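Local coordinates for protein Dot/Icm T4SS effector (Legionella pneumophila, PDB 6VVE) that acts as a kinase effector of the Dot/Icm type IV secretion system that is activated by host inositol hexakisphosphate, at residues A[131-136]-A[141-146]; A[257-262]-A[266-271]; A[153-158]-A[237-242]. All blocks are in the same frame, centred on the assembly; numbering follows the deposited sequence.

Contact 1 of 3, residues A[131-136]-A[141-146]. With IHP (inositol hexakisphosphate), chain B; ADP (adenosine-5'-diphosphate), chain C.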
# COMPACT_ATOMS: atom_id res chain seq x y z
N GLY A 131 -0.75 -1.77 9.63
CA GLY A 131 -0.63 -2.02 11.05
C GLY A 131 -1.32 -0.92 11.82
O GLY A 131 -2.08 -0.14 11.26
N LEU A 132 -1.04 -0.87 13.13
CA LEU A 132 -1.71 0.09 14.00
C LEU A 132 -0.71 0.68 14.99
O LEU A 132 0.25 0.02 15.41
CB LEU A 132 -2.86 -0.56 14.78
CG LEU A 132 -3.95 -1.21 13.93
CD1 LEU A 132 -4.91 -2.01 14.82
CD2 LEU A 132 -4.70 -0.17 13.12
N TRP A 133 -0.96 1.93 15.36
CA TRP A 133 -0.14 2.64 16.33
C TRP A 133 -0.67 2.34 17.73
O TRP A 133 -1.84 2.61 18.02
CB TRP A 133 -0.16 4.14 16.07
CG TRP A 133 0.61 4.55 14.86
CD1 TRP A 133 0.10 4.82 13.62
CD2 TRP A 133 2.02 4.75 14.77
NE1 TRP A 133 1.12 5.17 12.76
CE2 TRP A 133 2.30 5.14 13.44
CE3 TRP A 133 3.07 4.64 15.67
CZ2 TRP A 133 3.60 5.42 13.00
CZ3 TRP A 133 4.36 4.93 15.24
CH2 TRP A 133 4.61 5.31 13.91
N ASN A 134 0.18 1.77 18.58
CA ASN A 134 -0.17 1.53 19.97
C ASN A 134 0.03 2.81 20.76
O ASN A 134 1.12 3.40 20.74
CB ASN A 134 0.68 0.40 20.54
CG ASN A 134 0.16 -0.09 21.88
OD1 ASN A 134 0.20 0.63 22.88
ND2 ASN A 134 -0.32 -1.33 21.91
N ILE A 135 -1.02 3.24 21.46
CA ILE A 135 -1.02 4.56 22.08
C ILE A 135 -1.42 4.50 23.55
O ILE A 135 -1.81 5.52 24.13
CB ILE A 135 -1.96 5.51 21.31
CG1 ILE A 135 -3.39 4.98 21.39
CG2 ILE A 135 -1.51 5.65 19.87
CD1 ILE A 135 -4.38 5.74 20.55
N LYS A 136 -1.33 3.32 24.16
CA LYS A 136 -1.71 3.21 25.56
C LYS A 136 -0.77 4.03 26.44
O LYS A 136 -1.16 4.45 27.53
CB LYS A 136 -1.75 1.75 26.00
CG LYS A 136 -0.41 1.02 25.99
CD LYS A 136 -0.64 -0.49 26.05
CE LYS A 136 0.67 -1.26 26.12
NZ LYS A 136 0.45 -2.74 26.16
N VAL A 141 4.88 5.51 21.96
CA VAL A 141 4.04 5.11 20.85
C VAL A 141 4.87 4.30 19.87
O VAL A 141 6.05 4.58 19.65
CB VAL A 141 3.42 6.35 20.17
CG1 VAL A 141 2.56 5.93 18.98
CG2 VAL A 141 2.61 7.15 21.18
N TYR A 142 4.25 3.28 19.27
CA TYR A 142 4.94 2.40 18.34
C TYR A 142 3.92 1.73 17.44
O TYR A 142 2.74 1.63 17.78
CB TYR A 142 5.78 1.35 19.08
CG TYR A 142 5.06 0.68 20.22
CD1 TYR A 142 4.21 -0.39 20.00
CD2 TYR A 142 5.24 1.11 21.53
CE1 TYR A 142 3.55 -1.01 21.04
CE2 TYR A 142 4.59 0.49 22.58
CZ TYR A 142 3.75 -0.56 22.33
OH TYR A 142 3.10 -1.18 23.38
N PHE A 143 4.41 1.26 16.29
CA PHE A 143 3.57 0.76 15.21
C PHE A 143 3.76 -0.75 15.10
O PHE A 143 4.83 -1.21 14.71
CB PHE A 143 3.92 1.46 13.90
CG PHE A 143 2.97 1.19 12.77
CD1 PHE A 143 1.74 1.83 12.72
CD2 PHE A 143 3.31 0.31 11.75
CE1 PHE A 143 0.86 1.58 11.68
CE2 PHE A 143 2.43 0.07 10.71
CZ PHE A 143 1.21 0.70 10.67
N TYR A 144 2.71 -1.51 15.44
CA TYR A 144 2.73 -2.95 15.28
C TYR A 144 2.35 -3.32 13.85
O TYR A 144 1.48 -2.68 13.24
CB TYR A 144 1.77 -3.64 16.25
CG TYR A 144 2.30 -3.90 17.64
CD1 TYR A 144 3.65 -4.10 17.88
CD2 TYR A 144 1.43 -3.97 18.72
CE1 TYR A 144 4.13 -4.35 19.16
CE2 TYR A 144 1.89 -4.22 20.01
CZ TYR A 144 3.24 -4.41 20.22
OH TYR A 144 3.70 -4.66 21.49
N MSE A 145 2.98 -4.36 13.32
CA MSE A 145 2.65 -4.87 11.99
C MSE A 145 3.22 -6.27 11.78
O MSE A 145 4.16 -6.65 12.45
CB MSE A 145 3.17 -3.93 10.91
CG MSE A 145 4.68 -3.79 10.91
SE MSE A 145 5.34 -2.50 9.60
CE MSE A 145 6.87 -1.84 10.63
N PRO A 146 2.64 -7.02 10.84
CA PRO A 146 3.19 -8.35 10.54
C PRO A 146 4.64 -8.24 10.11
O PRO A 146 5.02 -7.39 9.30
CB PRO A 146 2.30 -8.85 9.39
CG PRO A 146 1.01 -8.06 9.52
CD PRO A 146 1.42 -6.71 10.06
C1 IHP B . 1.86 -8.51 23.39
C2 IHP B . 2.12 -8.68 24.89
C3 IHP B . 1.82 -7.39 25.66
C4 IHP B . 0.38 -6.93 25.41
C5 IHP B . 0.17 -6.65 23.91
C6 IHP B . 0.50 -7.88 23.06
O11 IHP B . 1.89 -9.78 22.77
P1 IHP B . 3.16 -10.17 21.82
O21 IHP B . 2.66 -10.84 20.56
O31 IHP B . 3.94 -8.92 21.48
O41 IHP B . 4.07 -11.14 22.57
O12 IHP B . 3.48 -9.02 25.05
P2 IHP B . 3.86 -10.35 25.95
O22 IHP B . 2.61 -11.12 26.30
O32 IHP B . 4.78 -11.23 25.15
O42 IHP B . 4.54 -9.90 27.22
O13 IHP B . 2.69 -6.40 25.20
P3 IHP B . 3.46 -5.41 26.26
O23 IHP B . 3.31 -5.95 27.67
O33 IHP B . 4.93 -5.34 25.87
O43 IHP B . 2.87 -4.01 26.19
O14 IHP B . 0.12 -5.77 26.14
P4 IHP B . -1.26 -5.74 27.05
O24 IHP B . -1.21 -6.83 28.10
O34 IHP B . -2.45 -6.01 26.14
O44 IHP B . -1.40 -4.40 27.72
O15 IHP B . -1.16 -6.30 23.69
P5 IHP B . -1.51 -4.77 23.24
O25 IHP B . -2.86 -4.37 23.82
O35 IHP B . -0.46 -3.82 23.75
O45 IHP B . -1.56 -4.70 21.73
O16 IHP B . 0.53 -7.49 21.70
P6 IHP B . -0.65 -8.02 20.68
O26 IHP B . -0.02 -8.61 19.43
O36 IHP B . -1.48 -9.08 21.37
O46 IHP B . -1.53 -6.85 20.32
PB ADP C . 12.01 3.51 5.28
O1B ADP C . 11.86 3.50 3.77
O2B ADP C . 13.37 3.07 5.74
O3B ADP C . 11.49 4.77 5.96
PA ADP C . 10.98 1.78 7.28
O1A ADP C . 9.55 1.39 7.54
O2A ADP C . 11.67 2.76 8.19
O3A ADP C . 11.00 2.35 5.77
O5' ADP C . 11.82 0.42 7.25
C5' ADP C . 13.24 0.41 7.38
C4' ADP C . 13.74 -1.01 7.29
O4' ADP C . 13.20 -1.83 8.33
C3' ADP C . 13.38 -1.70 5.95
O3' ADP C . 14.33 -1.50 4.94
C2' ADP C . 13.27 -3.18 6.36
O2' ADP C . 14.51 -3.84 6.18
C1' ADP C . 12.89 -3.15 7.85
N9 ADP C . 11.44 -3.43 7.96
C8 ADP C . 10.47 -2.50 7.93
N7 ADP C . 9.25 -3.09 8.03
C5 ADP C . 9.45 -4.41 8.12
C6 ADP C . 8.59 -5.60 8.26
N6 ADP C . 7.25 -5.47 8.32
N1 ADP C . 9.18 -6.82 8.32
C2 ADP C . 10.53 -6.96 8.26
N3 ADP C . 11.36 -5.91 8.14
C4 ADP C . 10.89 -4.64 8.07
O HOH W 1 2.07 -3.44 23.53
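Trp133 and Phe143 stack edge-to-face across a non-hydrogen-bonded pair of this antiparallel hairpin, the Phe143 edge toward the Trp133 five-membered ring, planes at 57°. Phe143 CB adds a CH-pi contact, 3.6 Å from the centroid of the six-membered ring, and Val141 CG1 packs against Trp133 CE3. Flat rings suit this buried face.

Backbone bonds set the register: Leu132 and Tyr144 exchange two, and Asn134 N donates to Tyr142 O at 2.7 Å. Gly131, lacking a side chain, brings CA within 3.1 Å of Tyr144 O.

On the other face, which also carries Leu132, Asn134 CG lies anti to the backbone N; its side chain runs beside Tyr142 in the same direction, amide and ring planes 20° apart, Asn134 CB 3.2 Å from Tyr142 CE1. Lys136, extended beyond CG, delivers NZ to three inositol hexakisphosphate oxygens, O43 at 2.7 Å. Asn134 ND2 bonds weakly to O35, and one water links Lys136 NZ and both tyrosine hydroxyls to the ligand. Pro146 O accepts a hydrogen bond from ADP N6 at 3.1 Å, as in kinase hinges.

Strand 142-146 lies between strands 132-134 and 91-96, helix 102-121 covers Leu132 and Ile135, and Trp133 NE1 bonds to Asp207 O.

Contact 2 of 3, residues A[257-262]-A[266-271]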
# COMPACT_ATOMS: atom_id res chain seq x y z
N GLU A 257 5.92 12.61 -19.27
CA GLU A 257 6.05 13.98 -18.78
C GLU A 257 5.44 14.97 -19.76
O GLU A 257 4.71 15.88 -19.36
CB GLU A 257 7.52 14.31 -18.53
CG GLU A 257 8.12 13.58 -17.35
CD GLU A 257 7.60 14.10 -16.02
OE1 GLU A 257 6.88 15.11 -16.03
OE2 GLU A 257 7.92 13.49 -14.98
N LYS A 258 5.73 14.80 -21.05
CA LYS A 258 5.15 15.69 -22.05
C LYS A 258 3.63 15.58 -22.05
O LYS A 258 2.94 16.56 -22.33
CB LYS A 258 5.69 15.35 -23.44
CG LYS A 258 5.48 16.46 -24.46
CD LYS A 258 5.89 16.01 -25.86
CE LYS A 258 6.01 17.20 -26.81
NZ LYS A 258 4.85 18.13 -26.72
N TRP A 259 3.10 14.40 -21.74
CA TRP A 259 1.65 14.22 -21.69
C TRP A 259 1.06 15.01 -20.52
O TRP A 259 0.07 15.73 -20.69
CB TRP A 259 1.31 12.73 -21.58
CG TRP A 259 -0.13 12.42 -21.84
CD1 TRP A 259 -0.70 12.18 -23.05
CD2 TRP A 259 -1.18 12.31 -20.87
NE1 TRP A 259 -2.05 11.93 -22.90
CE2 TRP A 259 -2.37 12.00 -21.57
CE3 TRP A 259 -1.24 12.44 -19.48
CZ2 TRP A 259 -3.60 11.83 -20.93
CZ3 TRP A 259 -2.46 12.27 -18.85
CH2 TRP A 259 -3.62 11.96 -19.57
N TYR A 260 1.65 14.87 -19.33
CA TYR A 260 1.16 15.60 -18.17
C TYR A 260 1.17 17.11 -18.44
O TYR A 260 0.20 17.81 -18.15
CB TYR A 260 2.03 15.30 -16.94
CG TYR A 260 1.94 13.87 -16.42
CD1 TYR A 260 0.76 13.15 -16.50
CD2 TYR A 260 3.04 13.26 -15.86
CE1 TYR A 260 0.69 11.85 -16.03
CE2 TYR A 260 2.98 11.96 -15.37
CZ TYR A 260 1.79 11.26 -15.47
OH TYR A 260 1.73 9.97 -15.00
N GLU A 261 2.26 17.61 -19.02
CA GLU A 261 2.37 19.05 -19.26
C GLU A 261 1.28 19.54 -20.18
O GLU A 261 0.86 20.70 -20.08
CB GLU A 261 3.75 19.38 -19.84
CG GLU A 261 4.91 19.06 -18.90
CD GLU A 261 6.26 19.21 -19.58
OE1 GLU A 261 6.31 19.76 -20.70
OE2 GLU A 261 7.27 18.77 -18.98
N ASN A 262 0.80 18.68 -21.09
CA ASN A 262 -0.18 19.09 -22.09
C ASN A 262 -1.57 18.55 -21.83
O ASN A 262 -2.50 18.88 -22.57
CB ASN A 262 0.29 18.67 -23.49
CG ASN A 262 1.50 19.45 -23.95
OD1 ASN A 262 1.38 20.56 -24.45
ND2 ASN A 262 2.69 18.87 -23.78
N GLU A 266 -4.81 15.43 -15.28
CA GLU A 266 -5.26 14.16 -15.82
C GLU A 266 -4.15 13.13 -15.66
O GLU A 266 -2.96 13.45 -15.74
CB GLU A 266 -5.65 14.26 -17.29
CG GLU A 266 -6.97 14.98 -17.53
CD GLU A 266 -7.39 14.96 -18.99
OE1 GLU A 266 -6.51 14.78 -19.86
OE2 GLU A 266 -8.59 15.13 -19.26
N SER A 267 -4.55 11.88 -15.43
CA SER A 267 -3.63 10.77 -15.28
C SER A 267 -3.77 9.82 -16.46
O SER A 267 -4.83 9.75 -17.10
CB SER A 267 -3.90 10.01 -13.97
OG SER A 267 -5.21 9.46 -13.95
N LEU A 268 -2.69 9.10 -16.76
CA LEU A 268 -2.73 8.13 -17.84
C LEU A 268 -3.72 7.02 -17.56
O LEU A 268 -4.36 6.50 -18.49
CB LEU A 268 -1.34 7.55 -18.07
CG LEU A 268 -0.25 8.55 -18.46
CD1 LEU A 268 1.12 7.90 -18.40
CD2 LEU A 268 -0.52 9.11 -19.84
N SER A 269 -3.88 6.65 -16.28
CA SER A 269 -4.77 5.54 -15.94
C SER A 269 -6.23 5.87 -16.24
O SER A 269 -7.01 4.96 -16.56
CB SER A 269 -4.60 5.17 -14.46
OG SER A 269 -3.26 4.77 -14.20
N ASP A 270 -6.61 7.14 -16.15
CA ASP A 270 -7.96 7.56 -16.51
C ASP A 270 -8.19 7.60 -18.02
O ASP A 270 -9.29 7.94 -18.45
CB ASP A 270 -8.26 8.94 -15.92
CG ASP A 270 -8.36 8.93 -14.41
OD1 ASP A 270 -8.89 7.94 -13.85
OD2 ASP A 270 -7.93 9.91 -13.77
N ASN A 271 -7.17 7.26 -18.82
CA ASN A 271 -7.27 7.31 -20.28
C ASN A 271 -6.64 6.04 -20.84
O ASN A 271 -5.50 6.05 -21.31
CB ASN A 271 -6.59 8.56 -20.84
CG ASN A 271 -7.23 9.84 -20.35
OD1 ASN A 271 -8.06 10.43 -21.04
ND2 ASN A 271 -6.84 10.28 -19.15
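Trp259 turns its CG away from the backbone N of its own residue (chi1 -166°), which swings the indole off helix 253-262 and over to the loop 266-271; Leu268 CG lies anti to its carbonyl carbon (chi1 -61°), which carries CD2 back toward the indole. The two side chains run past one another in opposite directions. Leu268 CD2 settles over one indole face, 3.6 Å from the centroid of the six-membered ring, a CH-pi contact displaced toward the rim. A branched leucine suits this place because one methyl can rest on the tryptophan while the other, CD1, comes 4.0 Å from Tyr260 OH.

The rim of the indole is met by polar groups. Glu266 O lies near the ring plane at 3.4 Å from Trp259 CZ3, and the amide nitrogen ND2 of Asn271 approaches the rim a little farther round, 3.7 Å from Trp259 CH2. Glu266 also lays its CB against CH2, so the aliphatic part of an acidic residue serves as apolar cover at the border of the contact. No hydrogen bond runs directly between the two segments; they meet by packing, and Asp230 bridges them from outside.

The loop instead fixes its own shape. Asn271 ND2 donates to Ser267 O at 2.9 Å, nearly in line with the carbonyl, which positions the amide beside the indole. Ser267 OG gives its proton to Asp270 OD2, arriving from above the carboxylate plane, and a type I turn runs from Leu268 to Asn271.

Asp230 ties this corner to the rest of the helical region: its OD2 is bonded to both Leu268 N and Tyr260 OH. Helix 272-280, which starts right after Asn271, brings Thr274 against Trp259 and Leu268, while Val226 of helix 219-229 packs on Tyr260.

Contact 3 of 3, residues A[153-158]-A[237-242]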
# COMPACT_ATOMS: atom_id res chain seq x y z
N ILE A 153 15.76 -11.42 -5.07
CA ILE A 153 14.94 -11.01 -6.20
C ILE A 153 15.64 -11.41 -7.49
O ILE A 153 16.83 -11.14 -7.67
CB ILE A 153 14.67 -9.49 -6.18
CG1 ILE A 153 15.98 -8.70 -6.20
CG2 ILE A 153 13.87 -9.12 -4.93
CD1 ILE A 153 15.99 -7.56 -7.21
N ASN A 154 14.91 -12.08 -8.37
CA ASN A 154 15.33 -12.31 -9.74
C ASN A 154 14.26 -11.69 -10.64
O ASN A 154 13.09 -12.05 -10.55
CB ASN A 154 15.51 -13.79 -10.04
CG ASN A 154 16.33 -14.03 -11.29
OD1 ASN A 154 15.79 -14.39 -12.34
ND2 ASN A 154 17.64 -13.82 -11.20
N LYS A 155 14.67 -10.75 -11.49
CA LYS A 155 13.72 -9.97 -12.27
C LYS A 155 13.00 -10.81 -13.31
O LYS A 155 11.83 -10.57 -13.61
CB LYS A 155 14.44 -8.79 -12.93
CG LYS A 155 15.26 -7.94 -11.95
CD LYS A 155 16.01 -6.79 -12.62
CE LYS A 155 15.07 -5.78 -13.26
NZ LYS A 155 15.43 -5.55 -14.69
N LYS A 156 13.69 -11.81 -13.88
CA LYS A 156 13.08 -12.70 -14.86
C LYS A 156 12.36 -13.86 -14.18
O LYS A 156 11.17 -14.09 -14.42
CB LYS A 156 14.15 -13.22 -15.84
CG LYS A 156 13.62 -14.17 -16.91
CD LYS A 156 13.05 -13.43 -18.12
CE LYS A 156 12.48 -14.41 -19.15
NZ LYS A 156 11.65 -13.76 -20.19
N ILE A 157 13.08 -14.63 -13.35
CA ILE A 157 12.47 -15.80 -12.73
C ILE A 157 11.29 -15.38 -11.85
O ILE A 157 10.28 -16.10 -11.78
CB ILE A 157 13.52 -16.59 -11.92
CG1 ILE A 157 14.59 -17.18 -12.84
CG2 ILE A 157 12.84 -17.70 -11.13
CD1 ILE A 157 14.15 -18.40 -13.63
N ASP A 158 11.39 -14.23 -11.19
CA ASP A 158 10.34 -13.74 -10.31
C ASP A 158 9.55 -12.58 -10.92
O ASP A 158 8.93 -11.80 -10.19
CB ASP A 158 10.93 -13.31 -8.96
CG ASP A 158 11.70 -14.44 -8.28
OD1 ASP A 158 11.16 -15.56 -8.20
OD2 ASP A 158 12.84 -14.19 -7.83
N ASN A 237 7.56 0.31 -15.10
CA ASN A 237 8.46 0.74 -16.18
C ASN A 237 9.89 0.92 -15.69
O ASN A 237 10.82 0.71 -16.45
CB ASN A 237 7.94 2.03 -16.81
CG ASN A 237 6.88 1.77 -17.86
OD1 ASN A 237 7.16 1.78 -19.06
ND2 ASN A 237 5.65 1.52 -17.42
N PHE A 238 10.07 1.32 -14.43
CA PHE A 238 11.42 1.42 -13.89
C PHE A 238 12.10 0.06 -13.86
O PHE A 238 13.29 -0.06 -14.16
CB PHE A 238 11.40 2.02 -12.48
CG PHE A 238 12.75 2.11 -11.84
CD1 PHE A 238 13.65 3.09 -12.21
CD2 PHE A 238 13.14 1.19 -10.87
CE1 PHE A 238 14.90 3.18 -11.63
CE2 PHE A 238 14.40 1.27 -10.28
CZ PHE A 238 15.28 2.27 -10.66
N ILE A 239 11.34 -1.00 -13.52
CA ILE A 239 11.93 -2.33 -13.39
C ILE A 239 12.00 -3.02 -14.75
O ILE A 239 12.97 -3.73 -15.05
CB ILE A 239 11.12 -3.15 -12.37
CG1 ILE A 239 11.08 -2.44 -11.02
CG2 ILE A 239 11.69 -4.55 -12.22
CD1 ILE A 239 10.21 -3.13 -9.98
N TYR A 240 10.96 -2.87 -15.58
CA TYR A 240 10.89 -3.52 -16.89
C TYR A 240 10.62 -2.46 -17.94
O TYR A 240 9.56 -2.43 -18.57
CB TYR A 240 9.79 -4.60 -16.92
CG TYR A 240 9.95 -5.65 -15.86
CD1 TYR A 240 11.02 -6.55 -15.89
CD2 TYR A 240 9.03 -5.77 -14.83
CE1 TYR A 240 11.17 -7.51 -14.92
CE2 TYR A 240 9.17 -6.74 -13.85
CZ TYR A 240 10.24 -7.61 -13.90
OH TYR A 240 10.39 -8.56 -12.92
N PRO A 241 11.58 -1.56 -18.16
CA PRO A 241 11.39 -0.49 -19.15
C PRO A 241 11.16 -1.06 -20.54
O PRO A 241 11.52 -2.22 -20.81
CB PRO A 241 12.71 0.29 -19.09
CG PRO A 241 13.72 -0.70 -18.51
CD PRO A 241 12.92 -1.53 -17.54
N PRO A 242 10.56 -0.29 -21.44
CA PRO A 242 10.40 -0.77 -22.82
C PRO A 242 11.75 -0.95 -23.50
O PRO A 242 12.73 -0.28 -23.18
CB PRO A 242 9.58 0.34 -23.50
CG PRO A 242 9.05 1.19 -22.38
CD PRO A 242 10.03 1.07 -21.25
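Lys155 meets two consecutive residues, Ile239 and Tyr240, with different parts of its length. At the root, CB rests 4.0 Å from Tyr240 CE1, touching the tyrosine ring near its hydroxyl end. The chain then leaves the backbone with CG anti to the carbonyl carbon (chi1 -52°) and bends farther out, where chi3 of 63° folds it over toward the end of helix 231-239. The chi3 bend brings CE to 3.7 Å from Ile239 CG2, methylene against methyl, and a second bend at chi4 turns NZ to Ile239 O, 3.1 Å away. The ammonium donates in the plane of that carbonyl. Ile239 is the last residue of its helix, where carbonyls tend to lack a helical partner, so a positive group is well suited to this spot; the helix C-terminus would probably strengthen the attraction. A lysine fits because its CE can touch the isoleucine methyl while the ammonium just beyond it bonds the carbonyl.

A second bond runs the other way. Tyr240 OH donates to Lys155 O at 2.6 Å, in the carbonyl plane and on a lone pair, with a C=O...O angle of 128°. The phenol is long enough to span the gap, and its ring is backed by Ile239 CG2, 3.7 Å above its centre. Each segment thus offers one backbone carbonyl and one side-chain donor.

The acceptor Lys155 O sits in a short turn that is itself pinned. Asn154 OD1 takes the N-H of Ile157 in an Asx motif, and Asp158 OD2 receives Asn154 N through its anti lone pair.

The turn leads from the strand 142-146 side into helix 159-174, whose Ile162 packs against both Ile239 and Tyr240 and whose Gln159 touches Tyr240; on the other segment, Tyr240 O is bonded to Ser285 OG.

In the fold
Contact 1 is the buried one, contact 2 is partly buried, and contact 3 lies at the surface. Contact 1 belongs to the mainly beta part of the kinase and stands on the opposite side of the chain's centre from the other two; it combines sheet bonding and aromatic packing with residues of two ligand pockets. Contacts 2 and 3 belong to the helical part, and their helices 253-262 and 231-239 follow each other in the chain. They do not touch, their nearest atoms being about 8 Å apart. Contact 2 has only packing between its segments, whereas exposed contact 3 relies on two hydrogen bonds to main-chain carbonyls.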